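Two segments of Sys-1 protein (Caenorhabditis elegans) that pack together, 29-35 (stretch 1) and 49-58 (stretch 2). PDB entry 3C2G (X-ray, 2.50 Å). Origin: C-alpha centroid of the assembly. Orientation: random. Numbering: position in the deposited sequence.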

ATOM      1  N   THR A  29      12.738 -29.354 -38.890  1.00 47.19           N
ATOM      2  CA  THR A  29      12.558 -30.781 -38.666  1.00 46.68           C
ATOM      3  C   THR A  29      12.381 -31.091 -37.182  1.00 45.92           C
ATOM      4  O   THR A  29      11.369 -31.677 -36.785  1.00 45.57           O
ATOM      5  CB  THR A  29      13.745 -31.576 -39.272  1.00 47.13           C
ATOM      6  OG1 THR A  29      13.823 -31.307 -40.680  1.00 47.56           O
ATOM      7  CG2 THR A  29      13.588 -33.070 -39.049  1.00 46.16           C
ATOM      8  N   ILE A  30      13.353 -30.676 -36.370  1.00 45.48           N
ATOM      9  CA  ILE A  30      13.281 -30.851 -34.915  1.00 45.36           C
ATOM     10  C   ILE A  30      12.022 -30.204 -34.312  1.00 45.71           C
ATOM     11  O   ILE A  30      11.379 -30.789 -33.445  1.00 45.26           O
ATOM     12  CB  ILE A  30      14.558 -30.330 -34.213  1.00 45.43           C
ATOM     13  CG1 ILE A  30      15.768 -31.181 -34.621  1.00 44.40           C
ATOM     14  CG2 ILE A  30      14.386 -30.324 -32.679  1.00 44.68           C
ATOM     15  CD1 ILE A  30      17.127 -30.549 -34.325  1.00 45.08           C
ATOM     16  N   ARG A  31      11.663 -29.015 -34.789  1.00 46.24           N
ATOM     17  CA  ARG A  31      10.464 -28.333 -34.301  1.00 47.01           C
ATOM     18  C   ARG A  31       9.219 -29.135 -34.640  1.00 47.10           C
ATOM     19  O   ARG A  31       8.356 -29.361 -33.790  1.00 46.44           O
ATOM     20  CB  ARG A  31      10.373 -26.921 -34.879  1.00 47.34           C
ATOM     21  CG  ARG A  31       9.202 -26.110 -34.355  1.00 48.60           C
ATOM     22  CD  ARG A  31       9.098 -24.763 -35.060  1.00 50.69           C
ATOM     23  NE  ARG A  31       7.847 -24.097 -34.717  1.00 52.85           N
ATOM     24  CZ  ARG A  31       6.778 -24.027 -35.504  1.00 53.45           C
ATOM     25  NH1 ARG A  31       6.789 -24.570 -36.719  1.00 54.87           N
ATOM     26  NH2 ARG A  31       5.693 -23.400 -35.073  1.00 52.19           N
ATOM     27  N   THR A  32       9.145 -29.579 -35.889  1.00 48.08           N
ATOM     28  CA  THR A  32       8.020 -30.373 -36.361  1.00 49.17           C
ATOM     29  C   THR A  32       7.849 -31.628 -35.517  1.00 49.58           C
ATOM     30  O   THR A  32       6.746 -31.926 -35.063  1.00 49.79           O
ATOM     31  CB  THR A  32       8.197 -30.737 -37.836  1.00 49.37           C
ATOM     32  OG1 THR A  32       8.431 -29.536 -38.582  1.00 51.15           O
ATOM     33  CG2 THR A  32       6.957 -31.437 -38.376  1.00 50.15           C
ATOM     34  N   TRP A  33       8.947 -32.340 -35.285  1.00 50.25           N
ATOM     35  CA  TRP A  33       8.926 -33.538 -34.449  1.00 51.15           C
ATOM     36  C   TRP A  33       8.344 -33.269 -33.064  1.00 52.38           C
ATOM     37  O   TRP A  33       7.484 -34.014 -32.595  1.00 51.97           O
ATOM     38  CB  TRP A  33      10.333 -34.133 -34.340  1.00 50.71           C
ATOM     39  CG  TRP A  33      10.469 -35.272 -33.369  1.00 49.58           C
ATOM     40  CD1 TRP A  33       9.848 -36.485 -33.429  1.00 49.85           C
ATOM     41  CD2 TRP A  33      11.295 -35.303 -32.202  1.00 49.84           C
ATOM     42  NE1 TRP A  33      10.227 -37.271 -32.365  1.00 49.56           N
ATOM     43  CE2 TRP A  33      11.118 -36.571 -31.597  1.00 49.95           C
ATOM     44  CE3 TRP A  33      12.163 -34.382 -31.601  1.00 49.01           C
ATOM     45  CZ2 TRP A  33      11.779 -36.940 -30.423  1.00 50.13           C
ATOM     46  CZ3 TRP A  33      12.821 -34.749 -30.435  1.00 49.88           C
ATOM     47  CH2 TRP A  33      12.625 -36.019 -29.857  1.00 50.04           C
ATOM     48  N   ILE A  34       8.820 -32.196 -32.430  1.00 54.36           N
ATOM     49  CA  ILE A  34       8.369 -31.794 -31.095  1.00 56.17           C
ATOM     50  C   ILE A  34       6.892 -31.399 -31.090  1.00 57.90           C
ATOM     51  O   ILE A  34       6.124 -31.878 -30.257  1.00 57.61           O
ATOM     52  CB  ILE A  34       9.267 -30.666 -30.509  1.00 55.85           C
ATOM     53  CG1 ILE A  34      10.668 -31.219 -30.216  1.00 55.08           C
ATOM     54  CG2 ILE A  34       8.652 -30.069 -29.241  1.00 54.85           C
ATOM     55  CD1 ILE A  34      11.733 -30.174 -29.999  1.00 53.97           C
ATOM     56  N   ARG A  35       6.505 -30.543 -32.032  1.00 60.75           N
ATOM     57  CA  ARG A  35       5.112 -30.119 -32.177  1.00 63.81           C
ATOM     58  C   ARG A  35       4.158 -31.304 -32.253  1.00 65.53           C
ATOM     59  O   ARG A  35       3.081 -31.278 -31.651  1.00 65.57           O
ATOM     60  CB  ARG A  35       4.931 -29.260 -33.430  1.00 64.19           C
ATOM     61  CG  ARG A  35       5.450 -27.842 -33.308  1.00 66.64           C
ATOM     62  CD  ARG A  35       4.419 -26.839 -33.823  1.00 70.80           C
ATOM     63  NE  ARG A  35       4.094 -27.006 -35.240  1.00 72.83           N
ATOM     64  CZ  ARG A  35       2.956 -26.600 -35.798  1.00 73.92           C
ATOM     65  NH1 ARG A  35       2.018 -26.013 -35.063  1.00 73.51           N
ATOM     66  NH2 ARG A  35       2.749 -26.793 -37.095  1.00 74.61           N
ATOM     67  N   ASN A  49      18.837 -35.954 -20.815  1.00 51.65           N
ATOM     68  CA  ASN A  49      19.797 -35.635 -21.874  1.00 51.57           C
ATOM     69  C   ASN A  49      19.180 -35.391 -23.247  1.00 50.19           C
ATOM     70  O   ASN A  49      19.773 -34.717 -24.081  1.00 50.30           O
ATOM     71  CB  ASN A  49      21.028 -36.569 -21.899  1.00 52.87           C
ATOM     72  CG  ASN A  49      20.743 -37.905 -22.519  1.00 54.79           C
ATOM     73  OD1 ASN A  49      20.185 -38.788 -21.875  1.00 60.13           O
ATOM     74  ND2 ASN A  49      21.145 -38.075 -23.770  1.00 57.17           N
ATOM     75  N   CYS A  50      17.974 -35.905 -23.462  1.00 49.36           N
ATOM     76  CA  CYS A  50      17.189 -35.560 -24.648  1.00 47.56           C
ATOM     77  C   CYS A  50      16.931 -34.048 -24.682  1.00 46.00           C
ATOM     78  O   CYS A  50      17.174 -33.387 -25.688  1.00 45.54           O
ATOM     79  CB  CYS A  50      15.876 -36.344 -24.653  1.00 48.19           C
ATOM     80  SG  CYS A  50      14.705 -35.906 -25.981  1.00 51.27           S
ATOM     81  N   VAL A  51      16.473 -33.505 -23.554  1.00 44.42           N
ATOM     82  CA  VAL A  51      16.279 -32.068 -23.394  1.00 42.46           C
ATOM     83  C   VAL A  51      17.602 -31.297 -23.502  1.00 41.56           C
ATOM     84  O   VAL A  51      17.677 -30.295 -24.206  1.00 41.17           O
ATOM     85  CB  VAL A  51      15.535 -31.747 -22.065  1.00 42.72           C
ATOM     86  CG1 VAL A  51      15.529 -30.245 -21.769  1.00 42.17           C
ATOM     87  CG2 VAL A  51      14.114 -32.286 -22.114  1.00 41.14           C
ATOM     88  N   GLN A  52      18.644 -31.769 -22.823  1.00 40.86           N
ATOM     89  CA  GLN A  52      19.957 -31.118 -22.907  1.00 40.46           C
ATOM     90  C   GLN A  52      20.489 -31.002 -24.342  1.00 40.36           C
ATOM     91  O   GLN A  52      21.038 -29.957 -24.723  1.00 40.30           O
ATOM     92  CB  GLN A  52      20.985 -31.816 -22.015  1.00 40.20           C
ATOM     93  CG  GLN A  52      22.162 -30.923 -21.623  1.00 40.32           C
ATOM     94  CD  GLN A  52      21.721 -29.600 -20.967  1.00 41.16           C
ATOM     95  OE1 GLN A  52      21.047 -29.596 -19.926  1.00 38.79           O
ATOM     96  NE2 GLN A  52      22.105 -28.477 -21.580  1.00 37.05           N
ATOM     97  N   GLN A  53      20.328 -32.078 -25.117  1.00 39.70           N
ATOM     98  CA  GLN A  53      20.715 -32.112 -26.531  1.00 39.74           C
ATOM     99  C   GLN A  53      20.015 -31.012 -27.319  1.00 38.33           C
ATOM    100  O   GLN A  53      20.670 -30.281 -28.063  1.00 38.50           O
ATOM    101  CB  GLN A  53      20.376 -33.469 -27.173  1.00 39.38           C
ATOM    102  CG  GLN A  53      21.291 -34.615 -26.806  1.00 40.78           C
ATOM    103  CD  GLN A  53      20.935 -35.919 -27.529  1.00 43.07           C
ATOM    104  OE1 GLN A  53      19.804 -36.421 -27.435  1.00 46.23           O
ATOM    105  NE2 GLN A  53      21.910 -36.476 -28.253  1.00 45.36           N
ATOM    106  N   ILE A  54      18.692 -30.911 -27.165  1.00 37.09           N
ATOM    107  CA  ILE A  54      17.912 -29.867 -27.834  1.00 36.27           C
ATOM    108  C   ILE A  54      18.333 -28.473 -27.365  1.00 36.17           C
ATOM    109  O   ILE A  54      18.523 -27.567 -28.184  1.00 36.86           O
ATOM    110  CB  ILE A  54      16.397 -30.024 -27.599  1.00 36.35           C
ATOM    111  CG1 ILE A  54      15.941 -31.468 -27.855  1.00 35.78           C
ATOM    112  CG2 ILE A  54      15.614 -29.000 -28.430  1.00 34.86           C
ATOM    113  CD1 ILE A  54      15.345 -31.721 -29.203  1.00 35.15           C
ATOM    114  N   LEU A  55      18.476 -28.302 -26.052  1.00 35.60           N
ATOM    115  CA  LEU A  55      18.852 -27.010 -25.502  1.00 35.65           C
ATOM    116  C   LEU A  55      20.195 -26.595 -26.071  1.00 36.17           C
ATOM    117  O   LEU A  55      20.393 -25.430 -26.434  1.00 36.29           O
ATOM    118  CB  LEU A  55      18.899 -27.031 -23.967  1.00 35.16           C
ATOM    119  CG  LEU A  55      17.573 -27.136 -23.195  1.00 34.97           C
ATOM    120  CD1 LEU A  55      17.826 -27.216 -21.683  1.00 31.63           C
ATOM    121  CD2 LEU A  55      16.628 -25.984 -23.532  1.00 32.82           C
ATOM    122  N   ASN A  56      21.105 -27.559 -26.170  1.00 36.35           N
ATOM    123  CA  ASN A  56      22.439 -27.268 -26.666  1.00 36.63           C
ATOM    124  C   ASN A  56      22.429 -26.874 -28.132  1.00 36.24           C
ATOM    125  O   ASN A  56      23.268 -26.082 -28.557  1.00 36.89           O
ATOM    126  CB  ASN A  56      23.393 -28.432 -26.402  1.00 36.92           C
ATOM    127  CG  ASN A  56      23.904 -28.451 -24.967  1.00 38.19           C
ATOM    128  OD1 ASN A  56      23.694 -27.501 -24.197  1.00 37.51           O
ATOM    129  ND2 ASN A  56      24.593 -29.526 -24.604  1.00 36.63           N
ATOM    130  N   ILE A  57      21.464 -27.397 -28.886  1.00 35.18           N
ATOM    131  CA  ILE A  57      21.281 -26.988 -30.279  1.00 35.60           C
ATOM    132  C   ILE A  57      20.641 -25.594 -30.382  1.00 35.21           C
ATOM    133  O   ILE A  57      21.089 -24.745 -31.171  1.00 34.70           O
ATOM    134  CB  ILE A  57      20.481 -28.037 -31.112  1.00 35.75           C
ATOM    135  CG1 ILE A  57      21.311 -29.313 -31.303  1.00 35.99           C
ATOM    136  CG2 ILE A  57      20.116 -27.474 -32.476  1.00 34.46           C
ATOM    137  CD1 ILE A  57      20.553 -30.464 -31.973  1.00 36.56           C
ATOM    138  N   ILE A  58      19.592 -25.360 -29.597  1.00 34.02           N
ATOM    139  CA  ILE A  58      18.998 -24.026 -29.528  1.00 32.88           C
ATOM    140  C   ILE A  58      20.086 -22.969 -29.305  1.00 33.05           C
ATOM    141  O   ILE A  58      20.213 -22.003 -30.085  1.00 32.65           O
ATOM    142  CB  ILE A  58      17.896 -23.948 -28.454  1.00 32.74           C
ATOM    143  CG1 ILE A  58      16.663 -24.728 -28.929  1.00 30.41           C
ATOM    144  CG2 ILE A  58      17.553 -22.493 -28.161  1.00 31.59           C
ATOM    145  CD1 ILE A  58      15.685 -25.048 -27.853  1.00 31.51           C
TER

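A single methyl group, CD1 of Ile54, gathers most of this contact: it lies 3.9 Å from Ile30 CG2, 4.0 Å from Ile34 CD1 and 4.1 Å from Trp33 CZ3. The chi2 of Ile54, -98°, falls between the usual wells, while its chi1 is an ordinary m. The two helices run roughly antiparallel, at 142° between their N-to-C directions, and their axes come no closer than 12.6 Å. At that spacing the backbones do not touch, and side chains bridge the gap, the long indole of Trp33 reaching across to the short Cys50; even the nearest CA atoms, those of Ile30 and Ile54, are 8.5 Å apart.

Ile30, Trp33 and Ile34 share one face of the first helix because i+3 and i+4 fall just short of and just past one turn. Cys50, Ile54 and Ile57, spaced i, i+4, i+7, likewise line one face of the second. Toward one end, the branched isoleucines bring methyls into van der Waals contact, Ile30 CD1 meeting Ile57 CD1 at 4.2 Å; toward the other, Trp33 CH2 reaches Cys50 SG, small and polarizable, at 4.4 Å. The indole offers its edge to both Cys50 and Ile54.

No hydrogen bond crosses the interface. The isoleucine side chains suit it because they carry no polar group that would need a partner, while each helix bonds its own backbone, as in Ile34 N to Ile30 O, 3.1 Å.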